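Putative exonuclease (Eubacterium rectale, PDB 3L0A) is of unproven function but is probably a hydrolase related to the PDDEXK nucleases, and it binds a zinc ion. Local coordinates at residues 15-20 / 125-130; 22-27 / 223-228; 36-41 / 244-249; 56-61 / 89-94; 145-150 / 195-200. All blocks are in the same frame, centred on the assembly; numbering follows the deposited sequence.

From the N terminus, the chain first makes three contacts with distant parts. Interaction 1 pairs 15-20 with strand 126-136, interaction 2 packs helix 21-28 on helix 211-232, and interaction 3 joins helix 37-45 to helix 245-250 through zinc. Each crosses the other two along the chain. Interaction 2 touches both interaction 1 and interaction 3. Interaction 4 closes a short loop between two helices and lies within the loops of all three. Interaction 5 pairs strands 140-147 and 191-197. It follows interactions 1 and 4 in series but lies within the loops of 2 and 3. Interactions 4 and 5 touch, and interactions 1 and 5 share one mixed sheet.

Interaction 1. Residues 15-20 / 125-130; sequences NKEYMS and GAKWKI
Met19 and Trp128 meet in a short parallel strand pairing, where strand 19-20 runs beside the start of strand 126-136 in the mixed sheet. Two backbone bonds hold it: Met19 N to Lys127 O (3.0 Å) and Lys129 N to Met19 O (2.9 Å). The selenomethionine Met19 and the Trp128 indole share one face of the sheet. Met19 CG is anti to the backbone N (chi1 178°) and stands 3.3 Å from the centroid of the Trp128 six-membered ring, nearly on the ring normal. This is a close CH-pi contact. The chain then bends, and Met19 SE makes an oblique Met-aromatic contact with the same ring. Lys129 points to the other face. Its CG and CD run past Tyr18 CB, and Lys129 NZ donates to Asn15 OD1 (3.0 Å) from above the carbonyl plane; NZ also bonds to Tyr9 O. Glu17 and Lys127 lie side by side and form a long salt bridge, OE2 to NZ 3.9 Å. Glu17 OE2 and Tyr18 OH find closer partners in the backbone of Met2. Helix 211-232 packs against Met19 with Ile228 and against Trp128 with Met225, while helix 170-185 reaches Trp128 with Val176.

Interaction 2. Residues 22-27 / 223-228; sequences SGYKDF and MNMPRI
Ile228 reaches from helix 211-232 to Tyr24 and Phe27 of helix 21-28. Its CB is directed at the opposing helix, and two branches leave it. CG2 lies over one face of the Phe27 ring, 4.1 Å from Phe27 CD2. CG2 also touches the selenomethionine Met19 at its CE. The other branch starts with CG1, which is anti to the carbonyl carbon (chi1 -67°) and 3.8 Å from Phe27 CB. At the tip, Ile228 CD1 comes obliquely to the Tyr24 ring, 3.4 Å from Tyr24 CD1 and 3.5 Å from Tyr24 CE1. The two side chains cross at about a right angle. The same ring meets the selenomethionine Met225 at its edge, with Met225 SE 4.1 Å from Tyr24 CD1. This is a Met-aromatic contact near the ring plane. Met225 SE also touches Trp128. The outer end of Tyr24 lies by Asn224, with Tyr24 OH 3.9 Å from Asn224 CB. Phe27 continues onto Met41 and Leu44 of helix 37-45, and its side chain lies about 10 Å from the zinc ion. The axes of the two helix segments approach to 10.8 Å and cross at 80°. This is near-perpendicular helix packing; here Ile228 meets Tyr24 and Phe27, one turn apart, and ties helix 21-28 to helix 211-232 near the zinc site.

Interaction 3. Residues 36-41 / 244-249; sequences CEFYGM and CDCCRH. With ZN (zinc ion), chain B.
The Phe38 ring meets Cys246 SG and Cys247 SG obliquely, and the Tyr39 ring has Cys246 CB at its edge. Phe38 CE2 is 3.6 Å from Cys246 SG, a cysteine sulfur-aromatic contact, and Arg240 adds a cation-pi contact to the same ring. These two rings lie beside a four-cysteine zinc site. The guanidinium of Arg248, farther from the metal, has Cys244 O over the centre of one face. Cys36 SG and Cys244 SG each bind zinc at 2.2 Å and Cys247 SG binds it at 2.5 Å; Cys241 is the fourth ligand. One cysteine near the N terminus and three near the C terminus recall PDDEXK nucleases such as AddB and Cas4, where the cysteines hold an iron-sulfur cluster. Here the metal joins two helix starts whose axes cross at 86°. Arg248 NH2 forms a salt bridge with Asp245 OD1, and both residues also bond to Glu201 of a second subunit. Cys36 and Cys244 are the N-caps of their helices. Each sulfur accepts a backbone N-H as well as binding zinc, which would probably offset some thiolate charge. Cys244 SG lies between the backbone N and the carbonyl carbon (chi1 66°) and accepts from Cys247 N at 3.3 Å, in a nearly straight bond.

Interaction 4. Residues 56-61 / 89-94; sequences LLVGSY and ANFKQA
Phe91 projects from helix 89-102 into a hollow formed by Leu57, Val58 and Tyr61 on helix 54-67. Its CG is anti to the carbonyl carbon (chi1 -53°). One side of the ring reaches the opposing backbone, with Phe91 CE1 3.7 Å from Val58 N. Leu57 CB borders the far end, 4.0 Å from Phe91 CZ, and the Leu57 carbonyl lies at the ring edge. Val58 CG2 lies over one face. Tyr61 closes in obliquely, with Tyr61 CD2 4.0 Å from Phe91 CD1 and the ring planes at 55°. Val58 is the answering bump. Its CG2 fits against Asn90 CB (3.9 Å), while its CG1 faces the small side chain of Ala94. Tyr61 CD1 also meets Ala94 CB at 4.0 Å, and Tyr61 OH bonds to Glu95. An alanine in place of Phe91 would probably open a gap between Leu57, Val58 and Tyr61 and leave Tyr61 without its aromatic neighbour there. No hydrogen bond links the two segments, whose axes pass at 9.8 Å and cross at -34°. The contact is typical of apolar packing between helices in an alpha/beta fold: Val58 touches Val146, and Ile97 of helix 89-102 touches Val146 and Ala196, so both helices lie against the central sheet.

Interaction 5. Residues 145-150 / 195-200; sequences KVMASI and GATKQT
Val146 CG1 is anti to the backbone N (chi1 175°) and Lys198 CG is anti to the carbonyl carbon (chi1 -61°), and the two atoms meet 3.9 Å apart. The side chains cross at about a right angle. Lys198 then bends, and its NZ reaches a water that also donates to Val146 O. Ile150 CG1 packs on Thr197 CG2 at 3.7 Å. Between these side chains, strands 140-147 and 191-197 pair in parallel. Ala196 N donates to Lys145 O (3.1 Å), Met147 N to Ala196 O (3.0 Å) and Lys198 N to Met147 O (3.0 Å). A second water joins Ile150 N to Gln199 OE1 beyond the strand ends. An alanine at Lys198 would probably leave the first water without its lysine partner and Val146 CG1 without the CG contact, though still beside Val58. Lys145 NZ turns away to Asp143 and Gln173; the Asp143-x-Lys145 spacing is consistent with the acidic-x-Lys element of PDDEXK proteins. In a third subunit, Leu262 packs on Ile150 and Arg248 on Gln199. The chemistry implies that backbone bonds set the strand register, while one water ties a side chain back to the strand and the other links the two segments past its end.

Interaction 1. Residues 15-20 / 125-130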
# COMPACT_ATOMS: atom_id res chain seq x y z
N ASN A 15 29.75 2.55 -22.20
CA ASN A 15 29.44 1.47 -21.24
C ASN A 15 30.09 0.14 -21.52
O ASN A 15 30.20 -0.68 -20.61
CB ASN A 15 27.93 1.26 -21.11
CG ASN A 15 27.27 2.34 -20.31
OD1 ASN A 15 27.73 2.70 -19.22
ND2 ASN A 15 26.19 2.89 -20.84
N LYS A 16 30.49 -0.10 -22.77
CA LYS A 16 31.22 -1.31 -23.11
C LYS A 16 32.67 -1.17 -22.63
O LYS A 16 33.21 -2.10 -22.04
CB LYS A 16 31.15 -1.59 -24.62
CG LYS A 16 29.77 -2.15 -25.07
CD LYS A 16 29.79 -2.86 -26.46
CE LYS A 16 28.65 -3.90 -26.56
NZ LYS A 16 28.13 -4.18 -27.94
N GLU A 17 33.27 -0.01 -22.86
CA GLU A 17 34.68 0.24 -22.46
C GLU A 17 34.86 0.46 -20.93
O GLU A 17 35.93 0.17 -20.38
CB GLU A 17 35.27 1.42 -23.25
CG GLU A 17 36.79 1.34 -23.46
CD GLU A 17 37.34 2.43 -24.40
OE1 GLU A 17 36.88 2.49 -25.57
OE2 GLU A 17 38.24 3.21 -23.98
N TYR A 18 33.84 0.96 -20.25
CA TYR A 18 33.99 1.28 -18.84
C TYR A 18 32.93 0.62 -17.97
O TYR A 18 31.74 0.86 -18.16
CB TYR A 18 33.95 2.80 -18.68
CG TYR A 18 35.10 3.58 -19.34
CD1 TYR A 18 36.36 3.68 -18.73
CD2 TYR A 18 34.92 4.26 -20.53
CE1 TYR A 18 37.42 4.41 -19.32
CE2 TYR A 18 35.96 4.99 -21.13
CZ TYR A 18 37.20 5.06 -20.52
OH TYR A 18 38.20 5.79 -21.12
N MSE A 19 33.34 -0.20 -16.99
CA MSE A 19 32.45 -0.63 -15.91
C MSE A 19 32.06 0.64 -15.13
O MSE A 19 32.81 1.62 -15.10
CB MSE A 19 33.15 -1.62 -14.98
CG MSE A 19 32.35 -2.12 -13.78
SE MSE A 19 30.77 -3.08 -14.23
CE MSE A 19 31.51 -4.14 -15.67
N SER A 20 30.89 0.62 -14.52
CA SER A 20 30.42 1.74 -13.77
C SER A 20 29.70 1.22 -12.55
O SER A 20 29.38 0.02 -12.47
CB SER A 20 29.46 2.60 -14.61
OG SER A 20 28.11 2.15 -14.54
N GLY A 125 40.22 -5.69 -12.67
CA GLY A 125 40.13 -6.29 -14.01
C GLY A 125 39.74 -5.35 -15.14
O GLY A 125 40.23 -5.48 -16.25
N ALA A 126 38.88 -4.37 -14.87
CA ALA A 126 38.41 -3.47 -15.94
C ALA A 126 38.80 -2.02 -15.70
O ALA A 126 39.23 -1.63 -14.61
CB ALA A 126 36.86 -3.58 -16.09
N LYS A 127 38.62 -1.22 -16.75
CA LYS A 127 38.58 0.22 -16.63
C LYS A 127 37.19 0.56 -16.04
O LYS A 127 36.22 -0.15 -16.33
CB LYS A 127 38.72 0.88 -18.01
CG LYS A 127 39.92 0.45 -18.82
CD LYS A 127 40.00 1.20 -20.17
CE LYS A 127 40.79 2.52 -20.04
NZ LYS A 127 41.08 3.18 -21.36
N TRP A 128 37.10 1.61 -15.22
CA TRP A 128 35.83 2.11 -14.67
C TRP A 128 35.61 3.59 -14.99
O TRP A 128 36.55 4.28 -15.35
CB TRP A 128 35.80 1.97 -13.15
CG TRP A 128 35.69 0.57 -12.62
CD1 TRP A 128 36.62 -0.43 -12.75
CD2 TRP A 128 34.62 0.02 -11.83
NE1 TRP A 128 36.18 -1.57 -12.12
CE2 TRP A 128 34.96 -1.33 -11.54
CE3 TRP A 128 33.40 0.53 -11.37
CZ2 TRP A 128 34.12 -2.19 -10.80
CZ3 TRP A 128 32.54 -0.32 -10.63
CH2 TRP A 128 32.92 -1.67 -10.35
N LYS A 129 34.37 4.07 -14.84
CA LYS A 129 34.07 5.50 -14.93
C LYS A 129 33.18 5.93 -13.77
O LYS A 129 32.39 5.14 -13.30
CB LYS A 129 33.34 5.84 -16.23
CG LYS A 129 32.12 4.99 -16.54
CD LYS A 129 31.54 5.44 -17.88
CE LYS A 129 30.40 4.55 -18.41
NZ LYS A 129 29.05 5.10 -18.09
N ILE A 130 33.34 7.17 -13.33
CA ILE A 130 32.46 7.78 -12.32
C ILE A 130 32.10 9.20 -12.76
O ILE A 130 32.82 9.81 -13.57
CB ILE A 130 33.10 7.82 -10.91
CG1 ILE A 130 34.39 8.65 -10.93
CG2 ILE A 130 33.40 6.37 -10.40
CD1 ILE A 130 34.65 9.41 -9.63

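Interaction 2. Residues 22-27 / 223-228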
# COMPACT_ATOMS: atom_id res chain seq x y z
N SER A 22 26.74 1.79 -11.78
CA SER A 22 25.41 1.37 -12.26
C SER A 22 25.51 0.06 -13.02
O SER A 22 24.73 -0.84 -12.76
CB SER A 22 24.74 2.45 -13.14
OG SER A 22 23.34 2.16 -13.32
N GLY A 23 26.46 -0.05 -13.94
CA GLY A 23 26.80 -1.34 -14.57
C GLY A 23 26.97 -2.52 -13.60
O GLY A 23 26.44 -3.60 -13.81
N TYR A 24 27.72 -2.30 -12.55
CA TYR A 24 28.00 -3.36 -11.61
C TYR A 24 26.71 -3.85 -10.97
O TYR A 24 26.47 -5.05 -10.94
CB TYR A 24 28.94 -2.84 -10.53
CG TYR A 24 29.08 -3.75 -9.34
CD1 TYR A 24 29.94 -4.83 -9.38
CD2 TYR A 24 28.35 -3.51 -8.18
CE1 TYR A 24 30.06 -5.66 -8.30
CE2 TYR A 24 28.46 -4.35 -7.09
CZ TYR A 24 29.32 -5.43 -7.16
OH TYR A 24 29.47 -6.25 -6.06
N LYS A 25 25.90 -2.93 -10.46
CA LYS A 25 24.65 -3.29 -9.83
C LYS A 25 23.69 -4.07 -10.77
O LYS A 25 22.97 -4.96 -10.30
CB LYS A 25 23.95 -2.05 -9.24
CG LYS A 25 24.63 -1.39 -8.02
CD LYS A 25 23.90 -0.10 -7.65
CE LYS A 25 24.30 0.45 -6.28
NZ LYS A 25 23.30 1.50 -5.79
N ASP A 26 23.67 -3.74 -12.07
CA ASP A 26 22.85 -4.51 -13.04
C ASP A 26 23.18 -6.00 -12.87
O ASP A 26 22.29 -6.85 -12.66
CB ASP A 26 23.11 -4.10 -14.50
CG ASP A 26 22.60 -2.67 -14.84
OD1 ASP A 26 21.63 -2.16 -14.18
OD2 ASP A 26 23.18 -2.08 -15.81
N PHE A 27 24.47 -6.31 -12.88
CA PHE A 27 24.90 -7.67 -12.68
C PHE A 27 24.76 -8.13 -11.24
O PHE A 27 24.18 -9.19 -11.01
CB PHE A 27 26.33 -7.86 -13.17
CG PHE A 27 26.45 -7.80 -14.66
CD1 PHE A 27 26.19 -8.92 -15.43
CD2 PHE A 27 26.80 -6.62 -15.29
CE1 PHE A 27 26.30 -8.88 -16.83
CE2 PHE A 27 26.93 -6.56 -16.67
CZ PHE A 27 26.68 -7.69 -17.44
N MSE A 223 35.00 -9.48 -4.85
CA MSE A 223 34.62 -10.92 -4.88
C MSE A 223 33.74 -11.27 -6.08
O MSE A 223 33.82 -12.37 -6.61
CB MSE A 223 33.90 -11.39 -3.60
CG MSE A 223 34.71 -11.37 -2.30
SE MSE A 223 36.47 -12.25 -2.30
CE MSE A 223 37.71 -10.76 -2.65
N ASN A 224 32.89 -10.32 -6.48
CA ASN A 224 31.92 -10.54 -7.56
C ASN A 224 32.44 -10.21 -8.95
O ASN A 224 31.88 -10.71 -9.92
CB ASN A 224 30.68 -9.71 -7.31
CG ASN A 224 29.84 -10.26 -6.19
OD1 ASN A 224 29.59 -9.58 -5.21
ND2 ASN A 224 29.43 -11.50 -6.32
N MSE A 225 33.48 -9.39 -9.07
CA MSE A 225 33.88 -8.91 -10.39
C MSE A 225 34.34 -10.02 -11.35
O MSE A 225 34.06 -9.92 -12.55
CB MSE A 225 34.95 -7.81 -10.32
CG MSE A 225 34.41 -6.43 -10.05
SE MSE A 225 33.33 -5.85 -11.49
CE MSE A 225 34.67 -5.63 -12.82
N PRO A 226 35.08 -11.05 -10.86
CA PRO A 226 35.50 -12.08 -11.82
C PRO A 226 34.31 -12.72 -12.57
O PRO A 226 34.32 -12.80 -13.79
CB PRO A 226 36.27 -13.11 -10.96
CG PRO A 226 36.71 -12.35 -9.72
CD PRO A 226 35.67 -11.26 -9.51
N ARG A 227 33.28 -13.12 -11.84
CA ARG A 227 32.09 -13.67 -12.48
C ARG A 227 31.46 -12.68 -13.48
O ARG A 227 31.08 -13.08 -14.59
CB ARG A 227 31.04 -14.05 -11.44
CG ARG A 227 29.66 -14.40 -12.03
CD ARG A 227 29.71 -15.57 -13.08
NE ARG A 227 28.35 -15.88 -13.58
CZ ARG A 227 28.00 -16.94 -14.31
NH1 ARG A 227 28.89 -17.85 -14.68
NH2 ARG A 227 26.73 -17.09 -14.67
N ILE A 228 31.32 -11.41 -13.07
CA ILE A 228 30.87 -10.32 -13.95
C ILE A 228 31.76 -10.29 -15.21
O ILE A 228 31.26 -10.40 -16.32
CB ILE A 228 30.87 -8.90 -13.23
CG1 ILE A 228 29.82 -8.85 -12.11
CG2 ILE A 228 30.65 -7.73 -14.23
CD1 ILE A 228 30.12 -7.80 -11.02

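Interaction 3. Residues 36-41 / 244-249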
# COMPACT_ATOMS: atom_id res chain seq x y z
N CYS A 36 20.53 -9.65 -11.97
CA CYS A 36 20.13 -10.31 -13.21
C CYS A 36 21.16 -10.05 -14.30
O CYS A 36 21.23 -8.94 -14.85
CB CYS A 36 18.74 -9.83 -13.66
SG CYS A 36 18.10 -10.69 -15.10
N GLU A 37 21.94 -11.07 -14.61
CA GLU A 37 23.06 -10.96 -15.57
C GLU A 37 22.57 -10.66 -17.01
O GLU A 37 23.13 -9.81 -17.71
CB GLU A 37 23.90 -12.25 -15.51
CG GLU A 37 24.44 -12.53 -14.10
CD GLU A 37 25.44 -13.68 -14.00
OE1 GLU A 37 25.39 -14.58 -14.84
OE2 GLU A 37 26.27 -13.67 -13.06
N PHE A 38 21.53 -11.38 -17.41
CA PHE A 38 20.86 -11.21 -18.68
C PHE A 38 20.44 -9.76 -18.89
O PHE A 38 20.80 -9.16 -19.88
CB PHE A 38 19.64 -12.13 -18.67
CG PHE A 38 18.80 -12.07 -19.91
CD1 PHE A 38 19.32 -12.50 -21.13
CD2 PHE A 38 17.50 -11.62 -19.86
CE1 PHE A 38 18.54 -12.45 -22.28
CE2 PHE A 38 16.72 -11.56 -21.00
CZ PHE A 38 17.23 -11.96 -22.20
N TYR A 39 19.69 -9.20 -17.93
CA TYR A 39 19.30 -7.80 -17.97
C TYR A 39 20.48 -6.89 -18.23
O TYR A 39 20.41 -5.95 -19.03
CB TYR A 39 18.62 -7.41 -16.67
CG TYR A 39 18.41 -5.93 -16.42
CD1 TYR A 39 17.47 -5.20 -17.13
CD2 TYR A 39 19.14 -5.27 -15.45
CE1 TYR A 39 17.25 -3.83 -16.89
CE2 TYR A 39 18.93 -3.89 -15.17
CZ TYR A 39 17.99 -3.18 -15.89
OH TYR A 39 17.81 -1.84 -15.64
N GLY A 40 21.59 -7.19 -17.57
CA GLY A 40 22.79 -6.42 -17.72
C GLY A 40 23.42 -6.51 -19.10
O GLY A 40 24.04 -5.52 -19.57
N MSE A 41 23.29 -7.68 -19.72
CA MSE A 41 23.88 -7.93 -21.05
C MSE A 41 22.95 -7.37 -22.13
O MSE A 41 23.41 -6.77 -23.08
CB MSE A 41 24.10 -9.42 -21.27
CG MSE A 41 25.24 -10.01 -20.45
SE MSE A 41 26.96 -9.30 -20.94
CE MSE A 41 27.28 -10.54 -22.41
N CYS A 244 12.35 -9.92 -13.65
CA CYS A 244 12.38 -8.53 -14.09
C CYS A 244 11.63 -8.43 -15.42
O CYS A 244 11.28 -9.44 -16.04
CB CYS A 244 13.85 -8.06 -14.23
SG CYS A 244 14.74 -8.91 -15.57
N ASP A 245 11.37 -7.21 -15.86
CA ASP A 245 10.57 -6.97 -17.05
C ASP A 245 11.29 -7.49 -18.31
O ASP A 245 10.66 -8.07 -19.22
CB ASP A 245 10.22 -5.47 -17.17
CG ASP A 245 9.05 -5.01 -16.23
OD1 ASP A 245 8.13 -5.80 -15.89
OD2 ASP A 245 9.03 -3.80 -15.89
N CYS A 246 12.62 -7.30 -18.35
CA CYS A 246 13.46 -7.80 -19.47
C CYS A 246 13.33 -9.31 -19.60
O CYS A 246 13.04 -9.82 -20.67
CB CYS A 246 14.95 -7.43 -19.28
SG CYS A 246 16.07 -8.00 -20.57
N CYS A 247 13.51 -10.00 -18.48
CA CYS A 247 13.31 -11.44 -18.44
C CYS A 247 11.94 -11.85 -18.97
O CYS A 247 11.82 -12.79 -19.74
CB CYS A 247 13.52 -11.97 -17.02
SG CYS A 247 15.23 -12.45 -16.67
N ARG A 248 10.90 -11.11 -18.58
CA ARG A 248 9.54 -11.48 -18.94
C ARG A 248 9.25 -11.22 -20.41
O ARG A 248 8.57 -12.01 -21.06
CB ARG A 248 8.52 -10.75 -18.06
CG ARG A 248 8.60 -11.13 -16.56
CD ARG A 248 7.36 -10.72 -15.79
NE ARG A 248 7.49 -9.36 -15.31
CZ ARG A 248 8.14 -9.02 -14.21
NH1 ARG A 248 8.73 -9.90 -13.43
NH2 ARG A 248 8.21 -7.75 -13.90
N HIS A 249 9.73 -10.09 -20.92
CA HIS A 249 9.63 -9.77 -22.35
C HIS A 249 10.27 -10.83 -23.23
O HIS A 249 9.77 -11.14 -24.29
CB HIS A 249 10.32 -8.44 -22.66
CG HIS A 249 10.21 -8.04 -24.10
ND1 HIS A 249 9.13 -7.35 -24.59
CD2 HIS A 249 11.03 -8.28 -25.16
CE1 HIS A 249 9.30 -7.14 -25.88
NE2 HIS A 249 10.44 -7.70 -26.26
ZN ZN B . 15.94 -10.73 -15.03

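Interaction 4. Residues 56-61 / 89-94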
# COMPACT_ATOMS: atom_id res chain seq x y z
N LEU A 56 13.49 8.55 -11.01
CA LEU A 56 14.77 8.87 -11.65
C LEU A 56 14.73 10.24 -12.32
O LEU A 56 15.66 11.06 -12.20
CB LEU A 56 15.13 7.78 -12.69
CG LEU A 56 15.67 6.48 -12.06
CD1 LEU A 56 15.57 5.25 -13.00
CD2 LEU A 56 17.16 6.70 -11.58
N LEU A 57 13.62 10.48 -13.01
CA LEU A 57 13.38 11.75 -13.64
C LEU A 57 13.31 12.90 -12.61
O LEU A 57 13.95 13.91 -12.85
CB LEU A 57 12.13 11.71 -14.48
CG LEU A 57 12.30 11.03 -15.84
CD1 LEU A 57 10.92 10.82 -16.43
CD2 LEU A 57 13.15 11.84 -16.75
N VAL A 58 12.58 12.75 -11.50
CA VAL A 58 12.67 13.76 -10.45
C VAL A 58 14.14 14.03 -10.09
O VAL A 58 14.62 15.13 -10.23
CB VAL A 58 11.89 13.40 -9.20
CG1 VAL A 58 12.36 14.21 -8.04
CG2 VAL A 58 10.37 13.62 -9.43
N GLY A 59 14.86 12.99 -9.70
CA GLY A 59 16.26 13.11 -9.36
C GLY A 59 17.14 13.74 -10.41
O GLY A 59 18.01 14.54 -10.03
N SER A 60 16.97 13.43 -11.70
CA SER A 60 17.78 14.10 -12.75
C SER A 60 17.39 15.62 -12.93
O SER A 60 18.23 16.47 -13.35
CB SER A 60 17.71 13.41 -14.13
OG SER A 60 18.48 12.23 -14.21
N TYR A 61 16.15 15.94 -12.61
CA TYR A 61 15.65 17.31 -12.75
C TYR A 61 16.44 18.18 -11.80
O TYR A 61 16.90 19.26 -12.16
CB TYR A 61 14.16 17.37 -12.41
CG TYR A 61 13.48 18.73 -12.63
CD1 TYR A 61 13.45 19.69 -11.63
CD2 TYR A 61 12.82 19.01 -13.81
CE1 TYR A 61 12.78 20.90 -11.82
CE2 TYR A 61 12.15 20.21 -14.00
CZ TYR A 61 12.14 21.16 -13.00
OH TYR A 61 11.50 22.37 -13.22
N ALA A 89 2.89 17.12 -11.19
CA ALA A 89 2.99 17.43 -9.74
C ALA A 89 4.32 17.00 -9.10
O ALA A 89 4.82 17.66 -8.18
CB ALA A 89 1.81 16.80 -8.98
N ASN A 90 4.89 15.90 -9.60
CA ASN A 90 6.11 15.36 -9.01
C ASN A 90 7.24 16.33 -9.21
O ASN A 90 8.12 16.44 -8.35
CB ASN A 90 6.50 14.04 -9.64
CG ASN A 90 5.37 13.01 -9.59
OD1 ASN A 90 5.21 12.29 -8.60
ND2 ASN A 90 4.59 12.93 -10.69
N PHE A 91 7.20 17.05 -10.32
CA PHE A 91 8.20 18.07 -10.64
C PHE A 91 7.93 19.42 -9.99
O PHE A 91 8.86 20.07 -9.56
CB PHE A 91 8.40 18.16 -12.14
CG PHE A 91 8.71 16.84 -12.73
CD1 PHE A 91 10.00 16.38 -12.75
CD2 PHE A 91 7.69 16.01 -13.13
CE1 PHE A 91 10.29 15.15 -13.22
CE2 PHE A 91 7.96 14.74 -13.62
CZ PHE A 91 9.24 14.30 -13.67
N LYS A 92 6.67 19.81 -9.84
CA LYS A 92 6.36 20.96 -9.01
C LYS A 92 6.85 20.70 -7.57
O LYS A 92 7.34 21.62 -6.91
CB LYS A 92 4.87 21.32 -9.06
CG LYS A 92 4.35 21.91 -10.40
CD LYS A 92 2.79 21.91 -10.44
CE LYS A 92 2.11 22.82 -11.51
NZ LYS A 92 1.73 24.20 -10.96
N GLN A 93 6.74 19.46 -7.08
CA GLN A 93 7.37 19.12 -5.80
C GLN A 93 8.91 19.15 -5.85
O GLN A 93 9.55 19.64 -4.92
CB GLN A 93 6.94 17.75 -5.33
CG GLN A 93 7.57 17.34 -3.98
CD GLN A 93 7.12 15.95 -3.57
OE1 GLN A 93 7.37 14.95 -4.27
NE2 GLN A 93 6.44 15.87 -2.46
N ALA A 94 9.52 18.59 -6.91
CA ALA A 94 10.98 18.76 -7.09
C ALA A 94 11.42 20.20 -6.85
O ALA A 94 12.40 20.44 -6.16
CB ALA A 94 11.41 18.34 -8.47

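Interaction 5. Residues 145-150 / 195-200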
# COMPACT_ATOMS: atom_id res chain seq x y z
N LYS A 145 20.90 12.79 -3.46
CA LYS A 145 19.84 11.81 -3.65
C LYS A 145 18.51 12.37 -3.15
O LYS A 145 18.42 12.87 -2.03
CB LYS A 145 20.17 10.55 -2.88
CG LYS A 145 21.47 9.96 -3.33
CD LYS A 145 21.54 8.46 -3.26
CE LYS A 145 22.95 8.04 -3.60
NZ LYS A 145 23.11 7.94 -5.07
N VAL A 146 17.49 12.26 -4.00
CA VAL A 146 16.14 12.61 -3.64
C VAL A 146 15.37 11.28 -3.47
O VAL A 146 15.25 10.53 -4.41
CB VAL A 146 15.50 13.51 -4.70
CG1 VAL A 146 14.01 13.76 -4.33
CG2 VAL A 146 16.22 14.85 -4.78
N MSE A 147 14.90 10.99 -2.27
CA MSE A 147 14.27 9.69 -1.99
C MSE A 147 12.93 9.83 -1.21
O MSE A 147 12.57 10.94 -0.80
CB MSE A 147 15.30 8.82 -1.26
CG MSE A 147 15.59 9.26 0.14
SE MSE A 147 17.29 8.56 0.95
CE MSE A 147 18.54 9.55 -0.08
N ALA A 148 12.21 8.73 -0.99
CA ALA A 148 10.96 8.74 -0.22
C ALA A 148 11.21 9.00 1.26
O ALA A 148 10.48 9.79 1.92
CB ALA A 148 10.16 7.37 -0.41
N SER A 149 12.25 8.36 1.77
CA SER A 149 12.62 8.43 3.19
C SER A 149 14.09 8.22 3.45
O SER A 149 14.72 7.34 2.87
CB SER A 149 11.86 7.35 4.01
OG SER A 149 11.84 7.69 5.40
N ILE A 150 14.63 9.05 4.36
CA ILE A 150 15.95 8.88 4.95
C ILE A 150 15.93 7.95 6.17
O ILE A 150 16.82 7.13 6.34
CB ILE A 150 16.49 10.26 5.42
CG1 ILE A 150 16.84 11.15 4.21
CG2 ILE A 150 17.64 10.08 6.35
CD1 ILE A 150 17.10 12.63 4.56
N GLY A 195 20.99 14.04 1.31
CA GLY A 195 19.66 13.53 1.09
C GLY A 195 18.53 14.52 1.32
O GLY A 195 18.55 15.30 2.31
N ALA A 196 17.52 14.47 0.44
CA ALA A 196 16.26 15.20 0.64
C ALA A 196 15.15 14.26 0.31
O ALA A 196 15.31 13.40 -0.54
CB ALA A 196 16.21 16.43 -0.24
N THR A 197 14.01 14.40 0.99
CA THR A 197 12.90 13.51 0.76
C THR A 197 11.69 14.19 0.16
O THR A 197 11.53 15.42 0.18
CB THR A 197 12.47 12.87 2.03
OG1 THR A 197 11.91 13.87 2.87
CG2 THR A 197 13.66 12.26 2.73
N LYS A 198 10.84 13.33 -0.40
CA LYS A 198 9.61 13.74 -1.03
C LYS A 198 8.45 13.79 -0.06
O LYS A 198 7.36 13.89 -0.49
CB LYS A 198 9.31 12.79 -2.19
CG LYS A 198 10.42 12.85 -3.25
CD LYS A 198 10.22 11.89 -4.46
CE LYS A 198 10.57 10.45 -4.16
NZ LYS A 198 11.12 9.75 -5.36
N GLN A 199 8.69 13.76 1.26
CA GLN A 199 7.62 13.91 2.24
C GLN A 199 7.08 15.29 2.03
O GLN A 199 7.66 16.10 1.31
CB GLN A 199 8.13 13.71 3.67
CG GLN A 199 8.47 12.27 4.08
CD GLN A 199 9.74 12.17 4.97
OE1 GLN A 199 10.83 12.48 4.51
NE2 GLN A 199 9.60 11.74 6.22
N THR A 200 5.95 15.58 2.66
CA THR A 200 5.26 16.85 2.42
C THR A 200 5.98 18.12 2.97
O THR A 200 5.85 19.19 2.39
CB THR A 200 3.74 16.77 2.80
OG1 THR A 200 3.36 18.01 3.43
CG2 THR A 200 3.39 15.51 3.69
O HOH W 1 13.40 10.63 -6.74
O HOH W 2 13.20 10.93 6.10